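Local coordinates for nicastrin (Dictyostelium purpureum, PDB 4R12), which probably serves as an essential, putatively substrate-recruiting subunit of the gamma-secretase complex, which cleaves membrane proteins such as Notch receptors within the membrane, at residues S199-F204 and N542-N547; S205-K210 and Q311-F316; I214-L219 and V264-N269; L508-T513 and S530-S535. One frame throughout, in Å; residues are numbered along the deposited sequence.

Contact 1 (S199-F204 and N542-N547)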
# COMPACT_ATOMS: atom_id res chain seq x y z
N SER A 199 -1.72 11.09 1.03
CA SER A 199 -1.47 10.90 -0.40
C SER A 199 -0.51 11.98 -0.86
O SER A 199 -0.25 12.93 -0.12
CB SER A 199 -2.77 10.98 -1.21
OG SER A 199 -3.75 10.07 -0.74
N ILE A 200 0.04 11.84 -2.07
CA ILE A 200 0.94 12.84 -2.62
C ILE A 200 0.62 13.11 -4.09
O ILE A 200 0.43 12.16 -4.87
CB ILE A 200 2.44 12.43 -2.54
CG1 ILE A 200 2.81 11.84 -1.17
CG2 ILE A 200 3.37 13.63 -2.81
CD1 ILE A 200 2.81 10.31 -1.13
N TRP A 201 0.52 14.38 -4.47
CA TRP A 201 0.35 14.71 -5.89
C TRP A 201 1.37 15.74 -6.34
O TRP A 201 1.98 16.45 -5.52
CB TRP A 201 -1.08 15.20 -6.18
CG TRP A 201 -1.49 16.48 -5.51
CD1 TRP A 201 -2.04 16.61 -4.26
CD2 TRP A 201 -1.40 17.80 -6.05
NE1 TRP A 201 -2.28 17.93 -3.99
CE2 TRP A 201 -1.90 18.69 -5.07
CE3 TRP A 201 -0.93 18.33 -7.26
CZ2 TRP A 201 -1.94 20.07 -5.26
CZ3 TRP A 201 -0.98 19.70 -7.44
CH2 TRP A 201 -1.49 20.55 -6.45
N SER A 202 1.56 15.83 -7.65
CA SER A 202 2.67 16.61 -8.18
C SER A 202 2.42 17.02 -9.61
O SER A 202 1.79 16.28 -10.37
CB SER A 202 3.97 15.82 -8.09
OG SER A 202 5.06 16.58 -8.61
N SER A 203 2.95 18.18 -9.96
CA SER A 203 2.98 18.66 -11.33
C SER A 203 4.36 19.29 -11.60
O SER A 203 4.94 19.87 -10.70
CB SER A 203 1.86 19.67 -11.58
OG SER A 203 2.06 20.36 -12.80
N PHE A 204 4.87 19.14 -12.81
CA PHE A 204 6.11 19.83 -13.21
C PHE A 204 5.90 21.34 -13.33
O PHE A 204 6.88 22.10 -13.24
CB PHE A 204 6.64 19.29 -14.54
CG PHE A 204 7.35 17.96 -14.43
CD1 PHE A 204 8.62 17.87 -13.86
CD2 PHE A 204 6.76 16.81 -14.93
CE1 PHE A 204 9.28 16.65 -13.77
CE2 PHE A 204 7.41 15.58 -14.85
CZ PHE A 204 8.67 15.50 -14.28
N ASN A 542 6.13 21.86 -7.13
CA ASN A 542 4.67 21.84 -7.03
C ASN A 542 4.17 20.44 -6.64
O ASN A 542 3.42 19.80 -7.37
CB ASN A 542 4.04 22.29 -8.36
CG ASN A 542 2.61 22.75 -8.22
OD1 ASN A 542 2.12 22.95 -7.11
ND2 ASN A 542 1.93 22.92 -9.34
N THR A 543 4.61 20.01 -5.46
CA THR A 543 4.34 18.67 -4.94
C THR A 543 3.76 18.80 -3.54
O THR A 543 4.26 19.58 -2.74
CB THR A 543 5.63 17.82 -4.90
OG1 THR A 543 6.14 17.68 -6.23
CG2 THR A 543 5.38 16.43 -4.28
N HIS A 544 2.71 18.04 -3.24
CA HIS A 544 1.89 18.32 -2.06
C HIS A 544 1.33 17.07 -1.41
O HIS A 544 0.90 16.14 -2.09
CB HIS A 544 0.74 19.26 -2.45
CG HIS A 544 1.20 20.48 -3.20
ND1 HIS A 544 1.75 21.57 -2.57
CD2 HIS A 544 1.25 20.74 -4.53
CE1 HIS A 544 2.09 22.47 -3.48
NE2 HIS A 544 1.80 21.99 -4.68
N LEU A 545 1.34 17.06 -0.08
CA LEU A 545 0.63 16.04 0.68
C LEU A 545 -0.86 16.34 0.75
O LEU A 545 -1.26 17.50 0.77
CB LEU A 545 1.20 15.95 2.10
CG LEU A 545 2.68 15.59 2.24
CD1 LEU A 545 3.14 15.87 3.67
CD2 LEU A 545 2.90 14.13 1.89
N HIS A 546 -1.68 15.29 0.82
CA HIS A 546 -3.10 15.47 1.12
C HIS A 546 -3.63 14.35 2.02
O HIS A 546 -3.27 13.18 1.84
CB HIS A 546 -3.94 15.54 -0.16
CG HIS A 546 -5.22 16.29 0.03
ND1 HIS A 546 -5.35 17.62 -0.31
CD2 HIS A 546 -6.40 15.92 0.57
CE1 HIS A 546 -6.57 18.03 -0.01
NE2 HIS A 546 -7.23 17.01 0.53
N ASN A 547 -4.47 14.72 2.99
CA ASN A 547 -5.12 13.76 3.88
C ASN A 547 -5.79 12.60 3.14
O ASN A 547 -6.49 12.81 2.16
CB ASN A 547 -6.20 14.44 4.73
CG ASN A 547 -5.65 15.34 5.82
OD1 ASN A 547 -4.47 15.31 6.17
ND2 ASN A 547 -6.54 16.13 6.40
O HOH W 1 -5.72 11.85 -0.40
O HOH W 2 -3.01 18.77 -1.32
O HOH W 3 7.13 21.15 -9.83
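Trp201 and His544 face each other across two antiparallel strands and pack tightly: His544 CD2 lies over one indole face, toward its rim, 3.3 Å from Trp201 CZ2. His544 CB adds a CH-pi contact over the five-membered ring. Trp201 CG sits between the backbone N and the carbonyl carbon (chi1 64°), and the end of the indole comes nearer the partner strand. The imidazole is held from turning at both nitrogens: NE2 gives an almost straight bond of 2.6 Å to Asn542 OD1, and ND1 pairs with Asp307 OD2, a setting that would probably favour the protonated ring. An alanine in place of Trp201 would probably leave His544 CB and CD2 without the indole face they pack on, and a water without its N-H donor. On the other face of the pairing, Ser202 OG and Thr543 OG1 share a hydrogen bond of 2.8 Å, while Ile200 CG1 lies beside Leu545 CD2 at 3.8 Å. The looser margins are wet, and Leu545 is partly exposed. One water accepts from Trp201 NE1 at 2.9 Å, gives a hydrogen to Leu545 O and meets His546 ND1, with His546 NE2 hydrogen-bonded to Asp284 OD2; another joins Ser203 O to Asn542 N. Backbone bonds such as Trp201 N to His544 O (3.0 Å) alternate with non-hydrogen-bonded pairs, the signature of antiparallel beta pairing, here of strands 542-548 and 192-203.

Contact 2 (S205-K210 and Q311-F316). With NAG (2-acetamido-2-deoxy-beta-D-glucopyranose), chain B.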
# COMPACT_ATOMS: atom_id res chain seq x y z
N SER A 205 4.67 21.79 -13.55
CA SER A 205 4.40 23.24 -13.65
C SER A 205 4.52 23.86 -12.27
O SER A 205 4.02 23.30 -11.30
CB SER A 205 3.01 23.52 -14.23
OG SER A 205 2.83 22.89 -15.48
N SER A 206 5.17 25.02 -12.18
CA SER A 206 5.35 25.69 -10.90
C SER A 206 3.98 26.16 -10.39
O SER A 206 3.71 26.19 -9.19
CB SER A 206 6.32 26.88 -11.03
OG SER A 206 5.77 27.91 -11.83
N LYS A 207 3.11 26.49 -11.32
CA LYS A 207 1.72 26.73 -10.99
C LYS A 207 0.86 26.23 -12.14
O LYS A 207 1.16 26.48 -13.31
CB LYS A 207 1.48 28.22 -10.69
CG LYS A 207 0.03 28.57 -10.35
CD LYS A 207 -0.13 30.08 -10.17
CE LYS A 207 -1.59 30.52 -10.27
NZ LYS A 207 -2.38 30.10 -9.09
N ILE A 208 -0.17 25.47 -11.82
CA ILE A 208 -1.03 24.91 -12.85
C ILE A 208 -1.82 26.03 -13.52
O ILE A 208 -2.39 26.89 -12.84
CB ILE A 208 -1.97 23.82 -12.27
CG1 ILE A 208 -1.17 22.55 -11.96
CG2 ILE A 208 -3.11 23.51 -13.24
CD1 ILE A 208 -1.92 21.55 -11.09
N ASP A 209 -1.81 26.03 -14.85
CA ASP A 209 -2.57 26.98 -15.66
C ASP A 209 -4.05 26.63 -15.57
O ASP A 209 -4.47 25.60 -16.10
CB ASP A 209 -2.06 26.94 -17.11
CG ASP A 209 -2.74 27.96 -18.02
OD1 ASP A 209 -3.72 28.63 -17.61
OD2 ASP A 209 -2.30 28.08 -19.18
N LYS A 210 -4.86 27.47 -14.93
CA LYS A 210 -6.24 27.05 -14.70
C LYS A 210 -7.10 27.08 -15.97
O LYS A 210 -8.27 26.74 -15.94
CB LYS A 210 -6.90 27.88 -13.59
CG LYS A 210 -7.59 26.98 -12.54
CD LYS A 210 -8.15 27.72 -11.32
CE LYS A 210 -9.63 28.08 -11.51
NZ LYS A 210 -10.46 27.80 -10.29
N GLN A 311 -6.72 23.67 -3.69
CA GLN A 311 -7.83 24.60 -3.86
C GLN A 311 -7.44 25.69 -4.84
O GLN A 311 -8.23 26.09 -5.69
CB GLN A 311 -8.25 25.22 -2.53
CG GLN A 311 -9.45 26.16 -2.64
CD GLN A 311 -9.75 26.89 -1.35
OE1 GLN A 311 -8.88 27.54 -0.77
NE2 GLN A 311 -10.99 26.79 -0.89
N THR A 312 -6.20 26.15 -4.70
CA THR A 312 -5.67 27.21 -5.54
C THR A 312 -5.56 26.82 -7.01
O THR A 312 -5.83 27.62 -7.90
CB THR A 312 -4.28 27.66 -5.02
OG1 THR A 312 -4.38 28.04 -3.64
CG2 THR A 312 -3.74 28.82 -5.83
N GLN A 313 -5.16 25.58 -7.28
CA GLN A 313 -4.73 25.20 -8.62
C GLN A 313 -5.57 24.16 -9.35
O GLN A 313 -5.53 24.09 -10.59
CB GLN A 313 -3.29 24.67 -8.56
CG GLN A 313 -2.28 25.63 -7.99
CD GLN A 313 -0.88 25.08 -8.08
OE1 GLN A 313 -0.46 24.63 -9.14
NE2 GLN A 313 -0.15 25.11 -6.97
N ILE A 314 -6.27 23.32 -8.61
CA ILE A 314 -6.92 22.19 -9.26
C ILE A 314 -8.42 22.38 -9.34
O ILE A 314 -9.12 22.51 -8.34
CB ILE A 314 -6.59 20.85 -8.56
CG1 ILE A 314 -5.09 20.57 -8.64
CG2 ILE A 314 -7.35 19.69 -9.22
CD1 ILE A 314 -4.66 19.30 -7.94
N ASN A 315 -8.93 22.45 -10.56
CA ASN A 315 -10.36 22.49 -10.84
C ASN A 315 -10.81 21.12 -11.28
O ASN A 315 -10.38 20.65 -12.27
CB ASN A 315 -10.63 23.51 -11.93
CG ASN A 315 -12.09 23.65 -12.28
OD1 ASN A 315 -12.88 22.79 -12.01
ND2 ASN A 315 -12.43 24.74 -12.91
N PHE A 316 -11.66 20.48 -10.50
CA PHE A 316 -12.10 19.14 -10.79
C PHE A 316 -12.56 18.98 -12.21
O PHE A 316 -12.22 18.05 -12.86
CB PHE A 316 -13.20 18.69 -9.84
CG PHE A 316 -13.67 17.29 -10.08
CD1 PHE A 316 -13.05 16.24 -9.48
CD2 PHE A 316 -14.74 17.03 -10.87
CE1 PHE A 316 -13.46 14.96 -9.68
CE2 PHE A 316 -15.19 15.76 -11.06
CZ PHE A 316 -14.54 14.72 -10.47
C1 NAG B . -13.63 24.87 -13.69
C2 NAG B . -14.06 26.32 -13.62
C3 NAG B . -15.22 26.64 -14.52
C4 NAG B . -15.32 25.84 -15.79
C5 NAG B . -14.71 24.46 -15.68
C6 NAG B . -14.52 23.78 -17.01
C7 NAG B . -14.03 27.70 -11.69
C8 NAG B . -14.20 27.72 -10.22
N2 NAG B . -14.48 26.63 -12.29
O3 NAG B . -15.18 28.02 -14.87
O4 NAG B . -16.71 25.66 -15.84
O5 NAG B . -13.46 24.56 -15.05
O6 NAG B . -13.67 24.56 -17.82
O7 NAG B . -13.54 28.61 -12.29
O HOH W 4 -10.60 26.41 -14.05
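Gln313 reaches across to Ile208 and receives its backbone N-H on OE1 at 2.8 Å, in a nearly straight bond (167°) whose donor is tilted 33° from the carboxamide plane. The glutamine chain runs out extended beyond CG, with CD anti to CA (chi2 -175°), crossing the Ile208 side chain at about a right angle. Ile208 CD1 continues the apolar surface to Ile314 CG1, 4.1 Å away. At the more exposed margin Lys207 NZ approaches Thr312 CG2 at 3.8 Å, and the methylenes of Lys210 pass near the backbone oxygens of Thr312 and Gln313. The loop that follows strand 192-203 thus lies against the C-terminal end of helix 309-313, just ahead of an N-glycosylation sequon, Asn315-Phe316-Thr317. Asn315 ND2 is joined covalently to NAG C1 at 1.4 Å. A water accepts from Asn315 ND2 at 2.7 Å while donating to Lys210 O. Lys210 NZ also comes within 3.7 Å of the sugar's acetyl methyl, NAG C8. Farther out, Asn542 ND2 brings a second donor to Gln313 OE1, and Thr317 OG1 is hydrogen-bonded to Asn315 OD1. Glu262 OE2 accepts the N-H of Asp209, and Glu262 OE1 is hydrogen-bonded to Ser205 OG.

Contact 3 (I214-L219 and V264-N269)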
# COMPACT_ATOMS: atom_id res chain seq x y z
N ILE A 214 -6.44 19.05 -17.54
CA ILE A 214 -5.51 18.26 -16.74
C ILE A 214 -5.57 16.78 -17.11
O ILE A 214 -6.65 16.20 -17.17
CB ILE A 214 -5.79 18.41 -15.23
CG1 ILE A 214 -5.55 19.84 -14.77
CG2 ILE A 214 -4.93 17.45 -14.42
CD1 ILE A 214 -6.06 20.13 -13.35
N ILE A 215 -4.42 16.20 -17.39
CA ILE A 215 -4.28 14.75 -17.50
C ILE A 215 -3.89 14.23 -16.11
O ILE A 215 -2.86 14.61 -15.58
CB ILE A 215 -3.21 14.33 -18.52
CG1 ILE A 215 -3.46 14.98 -19.89
CG2 ILE A 215 -3.12 12.81 -18.63
CD1 ILE A 215 -4.79 14.64 -20.48
N LEU A 216 -4.72 13.38 -15.53
CA LEU A 216 -4.43 12.81 -14.22
C LEU A 216 -3.88 11.40 -14.38
O LEU A 216 -4.54 10.51 -14.92
CB LEU A 216 -5.69 12.79 -13.36
CG LEU A 216 -5.51 12.19 -11.97
CD1 LEU A 216 -4.46 12.98 -11.17
CD2 LEU A 216 -6.85 12.14 -11.24
N VAL A 217 -2.65 11.20 -13.92
CA VAL A 217 -2.02 9.89 -13.97
C VAL A 217 -1.80 9.44 -12.53
O VAL A 217 -1.11 10.11 -11.78
CB VAL A 217 -0.69 9.93 -14.73
CG1 VAL A 217 -0.04 8.55 -14.75
CG2 VAL A 217 -0.90 10.47 -16.15
N MET A 218 -2.38 8.32 -12.14
CA MET A 218 -2.48 8.00 -10.72
C MET A 218 -2.37 6.52 -10.43
O MET A 218 -2.47 5.69 -11.35
CB MET A 218 -3.80 8.50 -10.16
CG MET A 218 -4.99 7.69 -10.66
SD MET A 218 -6.52 8.61 -10.37
CE MET A 218 -7.72 7.28 -10.50
N LEU A 219 -2.18 6.20 -9.15
CA LEU A 219 -2.13 4.82 -8.70
C LEU A 219 -2.34 4.79 -7.19
O LEU A 219 -2.13 5.80 -6.50
CB LEU A 219 -0.79 4.16 -9.06
CG LEU A 219 0.54 4.79 -8.62
CD1 LEU A 219 0.86 4.53 -7.13
CD2 LEU A 219 1.68 4.27 -9.51
N VAL A 264 -0.91 15.98 -13.99
CA VAL A 264 -0.83 15.82 -12.55
C VAL A 264 -0.63 14.34 -12.22
O VAL A 264 -1.38 13.49 -12.68
CB VAL A 264 -2.09 16.35 -11.84
CG1 VAL A 264 -2.11 15.92 -10.37
CG2 VAL A 264 -2.17 17.86 -11.95
N PHE A 265 0.40 14.05 -11.43
CA PHE A 265 0.66 12.69 -10.99
C PHE A 265 0.14 12.54 -9.58
O PHE A 265 0.43 13.39 -8.73
CB PHE A 265 2.16 12.36 -11.05
CG PHE A 265 2.79 12.65 -12.39
CD1 PHE A 265 2.75 11.71 -13.41
CD2 PHE A 265 3.41 13.87 -12.62
CE1 PHE A 265 3.33 11.97 -14.64
CE2 PHE A 265 4.00 14.14 -13.86
CZ PHE A 265 3.95 13.19 -14.86
N ALA A 266 -0.63 11.49 -9.31
CA ALA A 266 -1.14 11.32 -7.94
C ALA A 266 -0.85 9.93 -7.39
O ALA A 266 -1.10 8.91 -8.05
CB ALA A 266 -2.66 11.62 -7.89
N PHE A 267 -0.32 9.90 -6.17
CA PHE A 267 -0.05 8.66 -5.45
C PHE A 267 -1.00 8.57 -4.26
O PHE A 267 -0.76 9.23 -3.25
CB PHE A 267 1.41 8.61 -4.96
CG PHE A 267 2.44 8.57 -6.08
CD1 PHE A 267 2.71 9.69 -6.85
CD2 PHE A 267 3.13 7.39 -6.36
CE1 PHE A 267 3.65 9.64 -7.88
CE2 PHE A 267 4.07 7.34 -7.38
CZ PHE A 267 4.34 8.46 -8.13
N TRP A 268 -2.08 7.80 -4.39
CA TRP A 268 -3.15 7.78 -3.37
C TRP A 268 -2.79 6.84 -2.24
O TRP A 268 -2.35 5.71 -2.49
CB TRP A 268 -4.51 7.34 -3.96
CG TRP A 268 -5.01 8.15 -5.10
CD1 TRP A 268 -5.37 7.68 -6.34
CD2 TRP A 268 -5.23 9.57 -5.13
NE1 TRP A 268 -5.79 8.72 -7.13
CE2 TRP A 268 -5.71 9.89 -6.42
CE3 TRP A 268 -5.07 10.60 -4.20
CZ2 TRP A 268 -6.03 11.20 -6.79
CZ3 TRP A 268 -5.39 11.89 -4.58
CH2 TRP A 268 -5.86 12.18 -5.86
N ASN A 269 -2.98 7.29 -1.00
CA ASN A 269 -2.70 6.45 0.16
C ASN A 269 -4.00 5.91 0.75
O ASN A 269 -5.07 6.48 0.54
CB ASN A 269 -1.92 7.25 1.21
CG ASN A 269 -1.10 6.36 2.13
OD1 ASN A 269 -1.30 5.14 2.17
ND2 ASN A 269 -0.18 6.97 2.89
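Leu216 fills a shallow hollow on the neighbouring strand: its CD1 comes to 3.8 Å from Val264 CG1 and 4.0 Å from Ala266 CB. Ala266 is the low point in this relief. Its lone methyl also meets Met218 CB and sits over one face of the Trp268 indole, near the rim, so three larger neighbours converge on the smallest side chain. Met218 CG stands between the backbone N and the carbonyl carbon (chi1 71°), and the extended chain beyond brings SD to the indole edge, in the ring plane, where Trp268 NE1 makes a weak hydrogen bond of 3.3 Å, a Met-aromatic contact made edge-on. At the start of the strand, Ile214 CG2 butts against Val264 CG2 at 3.7 Å. On the opposite face Val217 CB lies by Phe265 CD1, and Leu219 CD1 reaches Phe267 CD2 at 3.7 Å. Helix 234-252 packs on this second face, through Leu244, Leu245 and Ile248, while Phe388 of helix 385-389 packs on the first. Bonds such as Val217 N to Val264 O hold the two backbones in register. Two adjacent parallel strands linked through helix 234-252 form a beta-alpha-beta unit, as in the zinc exopeptidase clan to which the large lobe belongs.

Contact 4 (L508-T513 and S530-S535). With CA (calcium ion), chain G.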
# COMPACT_ATOMS: atom_id res chain seq x y z
N LEU A 508 11.12 12.18 -2.42
CA LEU A 508 11.67 11.79 -3.71
C LEU A 508 10.89 12.43 -4.87
O LEU A 508 11.48 13.01 -5.78
CB LEU A 508 11.70 10.26 -3.85
CG LEU A 508 12.22 9.71 -5.17
CD1 LEU A 508 13.70 10.12 -5.38
CD2 LEU A 508 12.05 8.17 -5.22
N LEU A 509 9.56 12.35 -4.82
CA LEU A 509 8.70 12.95 -5.85
C LEU A 509 8.90 14.46 -5.91
O LEU A 509 9.01 15.04 -6.99
CB LEU A 509 7.22 12.63 -5.59
CG LEU A 509 6.17 13.18 -6.58
CD1 LEU A 509 6.47 12.70 -7.99
CD2 LEU A 509 4.77 12.75 -6.18
N TYR A 510 8.93 15.09 -4.73
CA TYR A 510 9.17 16.52 -4.62
C TYR A 510 10.48 16.89 -5.32
O TYR A 510 10.53 17.83 -6.11
CB TYR A 510 9.20 16.94 -3.14
CG TYR A 510 9.22 18.44 -2.90
CD1 TYR A 510 10.40 19.18 -3.03
CD2 TYR A 510 8.06 19.11 -2.52
CE1 TYR A 510 10.41 20.55 -2.81
CE2 TYR A 510 8.06 20.49 -2.30
CZ TYR A 510 9.24 21.20 -2.44
OH TYR A 510 9.25 22.56 -2.22
N SER A 511 11.53 16.13 -5.04
CA SER A 511 12.84 16.41 -5.61
C SER A 511 12.89 16.22 -7.13
O SER A 511 13.44 17.06 -7.84
CB SER A 511 13.90 15.53 -4.94
OG SER A 511 15.16 15.75 -5.53
N ILE A 512 12.31 15.13 -7.63
CA ILE A 512 12.42 14.82 -9.06
C ILE A 512 11.71 15.88 -9.90
O ILE A 512 12.11 16.18 -11.02
CB ILE A 512 11.82 13.45 -9.38
CG1 ILE A 512 12.72 12.34 -8.86
CG2 ILE A 512 11.65 13.26 -10.88
CD1 ILE A 512 11.96 10.99 -8.93
N THR A 513 10.65 16.45 -9.34
CA THR A 513 9.82 17.39 -10.07
C THR A 513 10.17 18.85 -9.77
O THR A 513 9.44 19.75 -10.17
CB THR A 513 8.33 17.14 -9.77
OG1 THR A 513 8.13 17.24 -8.36
CG2 THR A 513 7.90 15.74 -10.23
N SER A 530 8.24 28.88 1.32
CA SER A 530 7.50 28.19 0.25
C SER A 530 8.34 27.12 -0.45
O SER A 530 8.27 26.94 -1.66
CB SER A 530 6.99 29.20 -0.78
OG SER A 530 6.42 30.34 -0.14
N SER A 531 9.15 26.43 0.33
CA SER A 531 10.02 25.40 -0.23
C SER A 531 10.48 24.47 0.88
O SER A 531 10.13 24.67 2.05
CB SER A 531 11.20 26.04 -0.96
OG SER A 531 11.77 27.11 -0.22
N LEU A 532 11.22 23.43 0.52
CA LEU A 532 11.69 22.45 1.49
C LEU A 532 13.21 22.44 1.50
O LEU A 532 13.85 22.80 0.52
CB LEU A 532 11.15 21.05 1.16
CG LEU A 532 9.63 20.88 1.17
CD1 LEU A 532 9.27 19.41 0.88
CD2 LEU A 532 9.03 21.36 2.49
N CYS A 533 13.78 22.02 2.62
CA CYS A 533 15.22 21.96 2.73
C CYS A 533 15.78 20.58 2.39
O CYS A 533 15.38 19.55 2.96
CB CYS A 533 15.65 22.36 4.14
SG CYS A 533 17.44 22.44 4.31
N TYR A 534 16.71 20.56 1.43
CA TYR A 534 17.45 19.36 1.07
C TYR A 534 18.94 19.65 1.19
O TYR A 534 19.51 20.29 0.30
CB TYR A 534 17.15 18.91 -0.36
CG TYR A 534 15.78 18.33 -0.59
CD1 TYR A 534 14.66 19.14 -0.65
CD2 TYR A 534 15.61 16.96 -0.80
CE1 TYR A 534 13.40 18.61 -0.90
CE2 TYR A 534 14.37 16.42 -1.05
CZ TYR A 534 13.27 17.25 -1.10
OH TYR A 534 12.04 16.70 -1.34
N SER A 535 19.56 19.21 2.28
CA SER A 535 21.03 19.29 2.42
C SER A 535 21.58 20.69 2.13
O SER A 535 22.51 20.84 1.33
CB SER A 535 21.70 18.28 1.48
OG SER A 535 21.28 16.95 1.75
CA CA G . 9.42 25.69 4.23
O HOH W 5 7.86 25.19 -3.77
O HOH W 6 7.27 25.78 2.95
O HOH W 7 8.72 27.60 5.73
O HOH W 8 8.20 24.02 5.32
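Tyr510, projecting from helix 500-512, is met by Leu532 and Tyr534 of a small three-stranded antiparallel sheet, beside a calcium site and a disulfide, and by Ser531 just before it. Along the second segment, Ser530 comes first: its O accepts from a water at 2.8 Å that is also weakly linked to Tyr510 OH. Ser531 follows, its CA 3.6 Å from Tyr510 OH and its own O bound to the calcium ion at 2.5 Å; the backbone oxygens of Asp525 and Cys528 and three waters complete the coordination. Leu532 does the central packing. Its CD1 sits over the middle of the Tyr510 ring, 3.6 Å from the centroid and 12° off the normal, in a CH-pi contact. The phenol is swung toward the sheet with CG anti to the backbone N (chi1 -171°), and its OH is hydrogen-bonded to Val539 O. An alanine at Tyr510 would probably leave Leu532 CD1 facing a gap and Val539 O without its hydroxyl partner. Cys533 turns away and ties strand 532-534 to Cys522. Tyr534 then brings its ring nearly parallel to that of Tyr510, planes at 21°, but slid so far that they barely overlap. Its OH, hydrogen-bonded to Arg507 O, lies 3.4 Å from Tyr510 CB, and Tyr534 CE2 lies 4.0 Å from Ser511 CB.

How the contacts relate
Contact 1 is the hub of the four: its centre lies about 9 Å from that of contact 3, 11 Å from contact 4 and 12 Å from contact 2. Strand 192-203 pairs on one side with strand 542-548 and on the other with strand 262-268, which carries the sheet on to strand 214-220. Asn542 reaches into contact 2, and Thr513 OG1, at the end of helix 500-512, meets the hydroxyls of contact 1 from contact 4. Along the chain, contact 1 spans the other three, contact 3 falls within the span of contact 2, and contact 4 follows both. A late segment is thereby joined to the large-lobe core of the extracellular domain.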